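Local structure of SnoaL-like domain-containing protein (Kribbella flavida, 4LMI) at the interface of chains A and B. The protein is of unknown function but belongs to the SnoaL-like family and is a putative ketosteroid isomerase. Coordinates in Å, arbitrary orientation; residue numbers count along the deposited sequence, not the author numbering. Chains: chain A/B, Uncharacterized protein.

Contact 1: the interface of chains A and B. Residues chain A 130-132, 134; chain B 38, 40, 47.
B:Glu40, on strand 37-41 of chain B, meets the C-terminal segment of chain A at A:Ala131 and A:Glu132. Its side chain starts with CG opposite the carbonyl carbon (chi1 -68°) and then runs out straight, CB and CG forming a stalk that carries the carboxylate to the chain A backbone. Beyond them the carboxylate carbon CD lies 4.0 Å from A:Ala131 CA. OE1 faces the methyl CB of A:Ala131 and shares water 1 with the carboxylate oxygen OD2 of A:Asp134; the two acids come no nearer than 4.4 Å, OE1 to OD2, so the water probably eases their like charge. OE2 accepts the backbone N-H of A:Glu132 on its syn side, 30° out of the carboxylate plane and 2.9 Å from N to OE2, and on its anti side a nearly straight bond from B:Arg38 NH1, also a salt bridge within chain B, 2.9 Å long and lying in the guanidinium plane. The two donors come from opposite faces of the carboxylate. A:Glu132 CB rests against B:Arg38 NH1 at 3.6 Å. Water 2 also binds OE2, joining it to A:Pro130 O and to NE and NH2 of B:Arg47. The guanidinium groups of B:Arg38 and B:Arg47 overlap face to face, with B:Arg47 NE 3.3 Å above the plane of B:Arg38. The site fastens the C-terminal segment of chain A onto chain B, and so contributes to the two-fold pair of the deposited assembly.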
ATOM      1  N   PRO A 130      13.271  12.858   4.755  1.00 24.45           N
ATOM      2  CA  PRO A 130      11.985  12.214   5.078  1.00 24.42           C
ATOM      3  C   PRO A 130      11.008  12.300   3.911  1.00 23.90           C
ATOM      4  O   PRO A 130      11.121  13.210   3.087  1.00 23.49           O
ATOM      5  CB  PRO A 130      11.446  13.032   6.259  1.00 30.17           C
ATOM      6  CG  PRO A 130      12.573  13.887   6.732  1.00 32.67           C
ATOM      7  CD  PRO A 130      13.531  14.046   5.589  1.00 28.56           C
ATOM      8  N   ALA A 131      10.062  11.364   3.852  1.00 25.48           N
ATOM      9  CA  ALA A 131       9.039  11.345   2.801  1.00 23.33           C
ATOM     10  C   ALA A 131       8.087  12.539   2.912  1.00 22.89           C
ATOM     11  O   ALA A 131       7.856  13.062   4.012  1.00 23.25           O
ATOM     12  CB  ALA A 131       8.262  10.036   2.849  1.00 21.51           C
ATOM     13  N   GLU A 132       7.535  12.961   1.773  1.00 21.26           N
ATOM     14  CA  GLU A 132       6.651  14.127   1.733  1.00 22.91           C
ATOM     15  C   GLU A 132       5.390  13.931   2.577  1.00 24.33           C
ATOM     16  O   GLU A 132       5.043  14.799   3.385  1.00 23.15           O
ATOM     17  CB  GLU A 132       6.288  14.483   0.287  1.00 25.08           C
ATOM     18  CG  GLU A 132       5.169  15.511   0.143  1.00 28.55           C
ATOM     19  CD  GLU A 132       5.653  16.947   0.037  1.00 39.63           C
ATOM     20  OE1 GLU A 132       6.471  17.389   0.873  1.00 39.08           O
ATOM     21  OE2 GLU A 132       5.181  17.654  -0.883  1.00 47.50           O
ATOM     22  N   ASP A 134       4.399  10.596   4.089  1.00 24.50           N
ATOM     23  CA  ASP A 134       4.401   9.411   4.940  1.00 25.11           C
ATOM     24  C   ASP A 134       5.340   9.614   6.124  1.00 25.56           C
ATOM     25  O   ASP A 134       6.553   9.767   5.936  1.00 29.90           O
ATOM     26  CB  ASP A 134       4.795   8.197   4.085  1.00 23.40           C
ATOM     27  CG  ASP A 134       3.930   8.070   2.832  1.00 24.84           C
ATOM     28  OD1 ASP A 134       2.738   7.731   2.964  1.00 25.92           O
ATOM     29  OD2 ASP A 134       4.430   8.321   1.715  1.00 27.65           O
TER
ATOM     30  N   ARG B  38      10.024  11.521  -9.421  1.00 21.81           N
ATOM     31  CA  ARG B  38      10.478  11.555  -8.038  1.00 20.99           C
ATOM     32  C   ARG B  38      10.114  10.239  -7.354  1.00 23.57           C
ATOM     33  O   ARG B  38       8.942   9.854  -7.318  1.00 23.15           O
ATOM     34  CB  ARG B  38       9.861  12.749  -7.307  1.00 20.54           C
ATOM     35  CG  ARG B  38      10.131  12.760  -5.808  1.00 21.95           C
ATOM     36  CD  ARG B  38       9.758  14.096  -5.194  1.00 25.91           C
ATOM     37  NE  ARG B  38       9.504  13.962  -3.767  1.00 28.08           N
ATOM     38  CZ  ARG B  38       9.627  14.945  -2.879  1.00 27.55           C
ATOM     39  NH1 ARG B  38       9.363  14.707  -1.603  1.00 27.87           N
ATOM     40  NH2 ARG B  38      10.025  16.155  -3.256  1.00 27.14           N
ATOM     41  N   GLU B  40      10.408   7.876  -3.834  1.00 21.17           N
ATOM     42  CA  GLU B  40      10.615   7.870  -2.391  1.00 22.34           C
ATOM     43  C   GLU B  40      10.531   6.458  -1.852  1.00 23.53           C
ATOM     44  O   GLU B  40       9.706   5.656  -2.314  1.00 22.25           O
ATOM     45  CB  GLU B  40       9.548   8.698  -1.684  1.00 24.42           C
ATOM     46  CG  GLU B  40       9.590  10.200  -1.908  1.00 26.00           C
ATOM     47  CD  GLU B  40       8.474  10.882  -1.139  1.00 27.60           C
ATOM     48  OE1 GLU B  40       7.449  10.221  -0.888  1.00 34.07           O
ATOM     49  OE2 GLU B  40       8.607  12.061  -0.777  1.00 30.92           O
ATOM     50  N   ARG B  47      15.202   9.428  -1.136  1.00 26.96           N
ATOM     51  CA  ARG B  47      14.554  10.001  -2.304  1.00 24.81           C
ATOM     52  C   ARG B  47      15.519   9.953  -3.476  1.00 26.73           C
ATOM     53  O   ARG B  47      16.721  10.185  -3.309  1.00 27.38           O
ATOM     54  CB  ARG B  47      14.144  11.449  -2.037  1.00 24.76           C
ATOM     55  CG  ARG B  47      13.411  12.124  -3.192  1.00 26.66           C
ATOM     56  CD  ARG B  47      13.435  13.631  -3.038  1.00 31.54           C
ATOM     57  NE  ARG B  47      12.722  14.055  -1.846  1.00 31.11           N
ATOM     58  CZ  ARG B  47      12.791  15.274  -1.316  1.00 33.66           C
ATOM     59  NH1 ARG B  47      13.561  16.214  -1.862  1.00 33.45           N
ATOM     60  NH2 ARG B  47      12.093  15.547  -0.225  1.00 31.60           N
TER
HETATM   61  O   HOH W   1       5.370  10.705   0.589  1.00 26.30           O
HETATM   62  O   HOH W   2      11.158  12.670  -0.035  1.00 31.19           O

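Contact 2: the interface of chains A and B. Residues chain A 117-118, 122, 126, 128; chain B 41, 44, 46.
Strand 127-128 of chain A, with the loop segments around A:Pro118, A:Arg122 and A:Val126, meets the 3-10 helix 42-44 and the start of strand 46-49 of chain B. A:Arg122 takes the carboxylate of B:Glu46 side-on: NE bonds OE1 at 2.9 Å, and NH2 meets the syn lone pair of OE2 at 2.8 Å. The guanidinium and carboxylate planes are 30° apart, close to coplanar, and this salt bridge ties the chains with two near-straight bonds. B:Glu46 reaches it on an extended chain, with CG opposite its carbonyl carbon (chi1 -76°). From within chain B the hydroxyl OG1 of B:Thr44 bonds OE2 on the anti side, at 2.7 Å, and so helps fix the rotation of the acid. A:Pro118 CB packs against B:Glu46 CD at 3.5 Å, while both methyls of A:Val126 approach OE1. A:Arg128, folded back at chi2 and chi3, sets its CD against B:Glu46 CG at a slant and sends NH2 to the carbonyl O of B:Thr44, 2.8 Å away, though this bond is strongly bent. The ring of A:Pro118 covers one face of that guanidinium near its rim. Within the fold, the C-terminal segment of chain A reaches over to the edge formed by helix 42-44 and strand 46-49 of chain B, where A:Arg128 and B:Glu46 form an antiparallel beta bridge.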
ATOM      1  N   GLU A 117      17.038   0.854   8.162  1.00 43.69           N
ATOM      2  CA  GLU A 117      18.228   1.479   7.588  1.00 44.27           C
ATOM      3  C   GLU A 117      18.491   0.933   6.184  1.00 38.80           C
ATOM      4  O   GLU A 117      18.462  -0.282   5.978  1.00 43.66           O
ATOM      5  CB  GLU A 117      19.451   1.266   8.491  1.00 50.55           C
ATOM      6  CG  GLU A 117      19.550   2.244   9.655  1.00 55.90           C
ATOM      7  CD  GLU A 117      19.709   3.692   9.210  1.00 63.56           C
ATOM      8  OE1 GLU A 117      20.488   3.958   8.265  1.00 70.51           O
ATOM      9  OE2 GLU A 117      19.057   4.569   9.813  1.00 68.41           O
ATOM     10  N   PRO A 118      18.740   1.828   5.209  1.00 39.33           N
ATOM     11  CA  PRO A 118      18.950   1.380   3.831  1.00 40.17           C
ATOM     12  C   PRO A 118      20.269   0.624   3.657  1.00 41.14           C
ATOM     13  O   PRO A 118      21.253   0.960   4.320  1.00 44.47           O
ATOM     14  CB  PRO A 118      18.990   2.689   3.040  1.00 40.44           C
ATOM     15  CG  PRO A 118      19.468   3.701   4.022  1.00 40.08           C
ATOM     16  CD  PRO A 118      18.855   3.294   5.333  1.00 39.23           C
ATOM     17  N   ARG A 122      23.967   2.714  -2.871  1.00 49.35           N
ATOM     18  CA  ARG A 122      23.214   3.697  -3.652  1.00 44.28           C
ATOM     19  C   ARG A 122      23.296   5.113  -3.084  1.00 42.16           C
ATOM     20  O   ARG A 122      22.513   5.989  -3.466  1.00 42.18           O
ATOM     21  CB  ARG A 122      21.758   3.256  -3.815  1.00 44.94           C
ATOM     22  CG  ARG A 122      20.955   3.239  -2.524  1.00 39.52           C
ATOM     23  CD  ARG A 122      19.892   2.175  -2.622  1.00 39.68           C
ATOM     24  NE  ARG A 122      18.937   2.202  -1.522  1.00 36.79           N
ATOM     25  CZ  ARG A 122      18.211   1.149  -1.166  1.00 36.51           C
ATOM     26  NH1 ARG A 122      18.360   0.000  -1.816  1.00 34.04           N
ATOM     27  NH2 ARG A 122      17.349   1.237  -0.162  1.00 33.68           N
ATOM     28  N   VAL A 126      21.003   8.481  -4.037  1.00 34.13           N
ATOM     29  CA  VAL A 126      19.901   8.843  -3.145  1.00 32.87           C
ATOM     30  C   VAL A 126      20.193  10.090  -2.324  1.00 35.01           C
ATOM     31  O   VAL A 126      21.349  10.426  -2.054  1.00 40.26           O
ATOM     32  CB  VAL A 126      19.487   7.687  -2.197  1.00 33.56           C
ATOM     33  CG1 VAL A 126      19.118   6.444  -2.990  1.00 32.75           C
ATOM     34  CG2 VAL A 126      20.579   7.382  -1.180  1.00 43.22           C
ATOM     35  N   ARG A 128      19.152  11.476   1.458  1.00 29.85           N
ATOM     36  CA  ARG A 128      18.561  11.081   2.732  1.00 31.24           C
ATOM     37  C   ARG A 128      17.658  12.202   3.220  1.00 28.53           C
ATOM     38  O   ARG A 128      18.128  13.251   3.642  1.00 30.32           O
ATOM     39  CB  ARG A 128      19.642  10.747   3.769  1.00 36.02           C
ATOM     40  CG  ARG A 128      20.476   9.515   3.438  1.00 42.75           C
ATOM     41  CD  ARG A 128      19.618   8.300   3.096  1.00 41.91           C
ATOM     42  NE  ARG A 128      18.772   7.869   4.209  1.00 40.85           N
ATOM     43  CZ  ARG A 128      19.170   7.060   5.188  1.00 45.49           C
ATOM     44  NH1 ARG A 128      20.413   6.588   5.208  1.00 49.36           N
ATOM     45  NH2 ARG A 128      18.328   6.724   6.155  1.00 45.75           N
TER
ATOM     46  N   LEU B  41      11.394   6.172  -0.879  1.00 22.32           N
ATOM     47  CA  LEU B  41      11.286   5.009  -0.014  1.00 23.27           C
ATOM     48  C   LEU B  41      11.089   5.540   1.400  1.00 22.84           C
ATOM     49  O   LEU B  41      12.076   5.774   2.107  1.00 24.58           O
ATOM     50  CB  LEU B  41      12.575   4.186  -0.068  1.00 24.94           C
ATOM     51  CG  LEU B  41      12.782   3.139  -1.156  1.00 30.25           C
ATOM     52  CD1 LEU B  41      14.263   2.792  -1.273  1.00 33.10           C
ATOM     53  CD2 LEU B  41      11.957   1.893  -0.859  1.00 29.91           C
ATOM     54  N   THR B  44      12.985   4.221   4.629  1.00 28.49           N
ATOM     55  CA  THR B  44      14.420   4.455   4.752  1.00 27.05           C
ATOM     56  C   THR B  44      14.791   5.931   4.661  1.00 28.61           C
ATOM     57  O   THR B  44      15.975   6.272   4.677  1.00 29.69           O
ATOM     58  CB  THR B  44      15.199   3.739   3.631  1.00 27.37           C
ATOM     59  OG1 THR B  44      14.738   4.211   2.358  1.00 27.92           O
ATOM     60  CG2 THR B  44      15.017   2.239   3.707  1.00 28.72           C
ATOM     61  N   GLU B  46      14.689   7.780   1.978  1.00 26.67           N
ATOM     62  CA  GLU B  46      15.462   7.968   0.757  1.00 27.03           C
ATOM     63  C   GLU B  46      14.594   8.561  -0.332  1.00 26.14           C
ATOM     64  O   GLU B  46      13.406   8.238  -0.439  1.00 25.11           O
ATOM     65  CB  GLU B  46      16.028   6.644   0.259  1.00 27.04           C
ATOM     66  CG  GLU B  46      17.221   6.139   1.042  1.00 29.58           C
ATOM     67  CD  GLU B  46      17.619   4.748   0.612  1.00 33.52           C
ATOM     68  OE1 GLU B  46      18.779   4.571   0.195  1.00 35.39           O
ATOM     69  OE2 GLU B  46      16.771   3.832   0.681  1.00 33.78           O
TER

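Contact 3: the interface of chains A and B. Residues chain A 40, 42, 46-47; chain B 129-132.
The methyl CB of B:Ala131 packs on the ring of A:Pro42, 3.6 Å from its CB, while CG1 of B:Val129 sits over the centre of the A:Arg47 guanidinium, 3.8 Å from CZ. That methyl group occupies the position between its own backbone N and carbonyl carbon (chi1 56°), which points it at the flat face of the arginine. Next to the methyl of B:Ala131 stands the carboxylate of A:Glu40; its OE2 receives a weak hydrogen bond from the backbone N of B:Glu132, at 3.4 Å, and its CD lies near B:Ala131 CA. Two waters also bridge the chains: water 3 links A:Pro42 O and the N-H of B:Ala131, and water 4 spans the backbone oxygens of A:Glu46 and B:Val129. A:Arg47, itself in the first shell, also positions A:Glu40 from within chain A. Its NE and NH2 both reach OE2 from the same face, nearly within the guanidinium plane, with NH2 to OE2 a 2.9 Å salt bridge that meets the oxygen almost along its C-O axis. The arginine chain runs straight from the backbone and bends at chi3 (-66°), turning the guanidinium toward its neighbour on strand 37-41. This pairing probably helps set both the acid offered to B:Glu132 and the flat surface under B:Val129. The site lays the C-terminal segment of chain B across chain A, joining the copies at this patch by apolar packing and waters more than by direct polar bonds.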
ATOM      1  N   GLU A  40      -7.056  -9.266   7.386  1.00 29.16           N
ATOM      2  CA  GLU A  40      -5.758  -9.925   7.361  1.00 30.09           C
ATOM      3  C   GLU A  40      -4.633  -8.947   7.631  1.00 28.03           C
ATOM      4  O   GLU A  40      -4.651  -7.813   7.148  1.00 27.11           O
ATOM      5  CB  GLU A  40      -5.513 -10.634   6.023  1.00 29.70           C
ATOM      6  CG  GLU A  40      -6.242 -11.964   5.880  1.00 36.04           C
ATOM      7  CD  GLU A  40      -5.802 -12.754   4.662  1.00 42.29           C
ATOM      8  OE1 GLU A  40      -5.509 -12.136   3.620  1.00 46.23           O
ATOM      9  OE2 GLU A  40      -5.757 -14.002   4.746  1.00 56.73           O
ATOM     10  N   PRO A  42      -1.089  -9.673   6.634  1.00 28.44           N
ATOM     11  CA  PRO A  42      -0.210 -10.659   5.990  1.00 27.14           C
ATOM     12  C   PRO A  42       1.188 -10.779   6.604  1.00 29.95           C
ATOM     13  O   PRO A  42       1.746 -11.880   6.634  1.00 33.33           O
ATOM     14  CB  PRO A  42      -0.142 -10.171   4.537  1.00 27.85           C
ATOM     15  CG  PRO A  42      -1.452  -9.487   4.334  1.00 28.41           C
ATOM     16  CD  PRO A  42      -1.712  -8.779   5.638  1.00 27.40           C
ATOM     17  N   GLU A  46      -1.803 -13.192  10.453  1.00 36.03           N
ATOM     18  CA  GLU A  46      -2.992 -13.138  11.303  1.00 35.53           C
ATOM     19  C   GLU A  46      -4.238 -12.889  10.472  1.00 33.75           C
ATOM     20  O   GLU A  46      -4.220 -12.104   9.521  1.00 32.97           O
ATOM     21  CB  GLU A  46      -2.866 -12.045  12.362  1.00 36.29           C
ATOM     22  CG  GLU A  46      -1.889 -12.357  13.482  1.00 37.40           C
ATOM     23  CD  GLU A  46      -1.702 -11.180  14.421  1.00 38.68           C
ATOM     24  OE1 GLU A  46      -2.001 -11.327  15.620  1.00 38.62           O
ATOM     25  OE2 GLU A  46      -1.265 -10.104  13.960  1.00 36.80           O
ATOM     26  N   ARG A  47      -5.315 -13.568  10.849  1.00 34.45           N
ATOM     27  CA  ARG A  47      -6.619 -13.366  10.240  1.00 31.41           C
ATOM     28  C   ARG A  47      -7.674 -13.232  11.330  1.00 31.63           C
ATOM     29  O   ARG A  47      -7.670 -13.984  12.313  1.00 36.20           O
ATOM     30  CB  ARG A  47      -6.958 -14.530   9.303  1.00 31.50           C
ATOM     31  CG  ARG A  47      -8.311 -14.420   8.619  1.00 34.52           C
ATOM     32  CD  ARG A  47      -8.587 -15.640   7.757  1.00 41.08           C
ATOM     33  NE  ARG A  47      -7.655 -15.731   6.634  1.00 46.23           N
ATOM     34  CZ  ARG A  47      -7.572 -16.763   5.797  1.00 51.01           C
ATOM     35  NH1 ARG A  47      -8.364 -17.818   5.946  1.00 48.28           N
ATOM     36  NH2 ARG A  47      -6.689 -16.738   4.806  1.00 51.97           N
TER
ATOM     37  N   VAL B 129      -2.593 -18.069  10.085  1.00 39.64           N
ATOM     38  CA  VAL B 129      -2.686 -18.723   8.779  1.00 44.81           C
ATOM     39  C   VAL B 129      -2.067 -17.784   7.729  1.00 46.81           C
ATOM     40  O   VAL B 129      -2.242 -16.565   7.819  1.00 45.94           O
ATOM     41  CB  VAL B 129      -4.162 -19.078   8.436  1.00 47.78           C
ATOM     42  CG1 VAL B 129      -5.061 -17.843   8.485  1.00 46.58           C
ATOM     43  CG2 VAL B 129      -4.280 -19.783   7.089  1.00 52.20           C
ATOM     44  N   PRO B 130      -1.319 -18.338   6.748  1.00 44.64           N
ATOM     45  CA  PRO B 130      -0.750 -17.497   5.689  1.00 47.78           C
ATOM     46  C   PRO B 130      -1.821 -16.681   4.964  1.00 46.56           C
ATOM     47  O   PRO B 130      -2.944 -17.158   4.775  1.00 47.68           O
ATOM     48  CB  PRO B 130      -0.128 -18.515   4.727  1.00 49.55           C
ATOM     49  CG  PRO B 130       0.187 -19.694   5.577  1.00 50.20           C
ATOM     50  CD  PRO B 130      -0.890 -19.747   6.622  1.00 47.56           C
ATOM     51  N   ALA B 131      -1.474 -15.457   4.570  1.00 45.49           N
ATOM     52  CA  ALA B 131      -2.398 -14.596   3.844  1.00 40.46           C
ATOM     53  C   ALA B 131      -2.720 -15.179   2.467  1.00 44.41           C
ATOM     54  O   ALA B 131      -1.890 -15.863   1.856  1.00 45.35           O
ATOM     55  CB  ALA B 131      -1.828 -13.195   3.713  1.00 37.00           C
ATOM     56  N   GLU B 132      -3.929 -14.903   1.990  1.00 42.85           N
ATOM     57  CA  GLU B 132      -4.421 -15.458   0.732  1.00 46.30           C
ATOM     58  C   GLU B 132      -3.557 -15.089  -0.489  1.00 47.11           C
ATOM     59  O   GLU B 132      -3.125 -15.972  -1.233  1.00 53.82           O
ATOM     60  CB  GLU B 132      -5.879 -15.046   0.513  1.00 49.82           C
ATOM     61  CG  GLU B 132      -6.609 -15.853  -0.551  1.00 54.93           C
ATOM     62  CD  GLU B 132      -7.973 -15.284  -0.892  1.00 61.41           C
ATOM     63  OE1 GLU B 132      -8.235 -14.107  -0.567  1.00 62.19           O
ATOM     64  OE2 GLU B 132      -8.788 -16.015  -1.493  1.00 73.12           O
TER
HETATM   65  O   HOH W   3       1.130 -14.349   5.584  1.00 35.21           O
HETATM   66  O   HOH W   4      -2.978 -13.443   7.064  1.00 42.62           O

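Contacts 1 and 2 are neighbours, their C-alpha centres about 10 Å apart, and both set the C-terminal part of chain A against strands 37-41 and 46-49 of chain B. Contact 3 lies about 29 Å from each and has the chains exchanged: segment 130-132 and residues 40 and 47 recur in contacts 1 and 3, residue 46 in contacts 2 and 3, though the shared residues are not arranged identically. The two-fold symmetry gives each chain one tail delivered and one received, a reciprocal exchange that may stabilise a dimer, although the structure alone does not show whether this pair is the biological form.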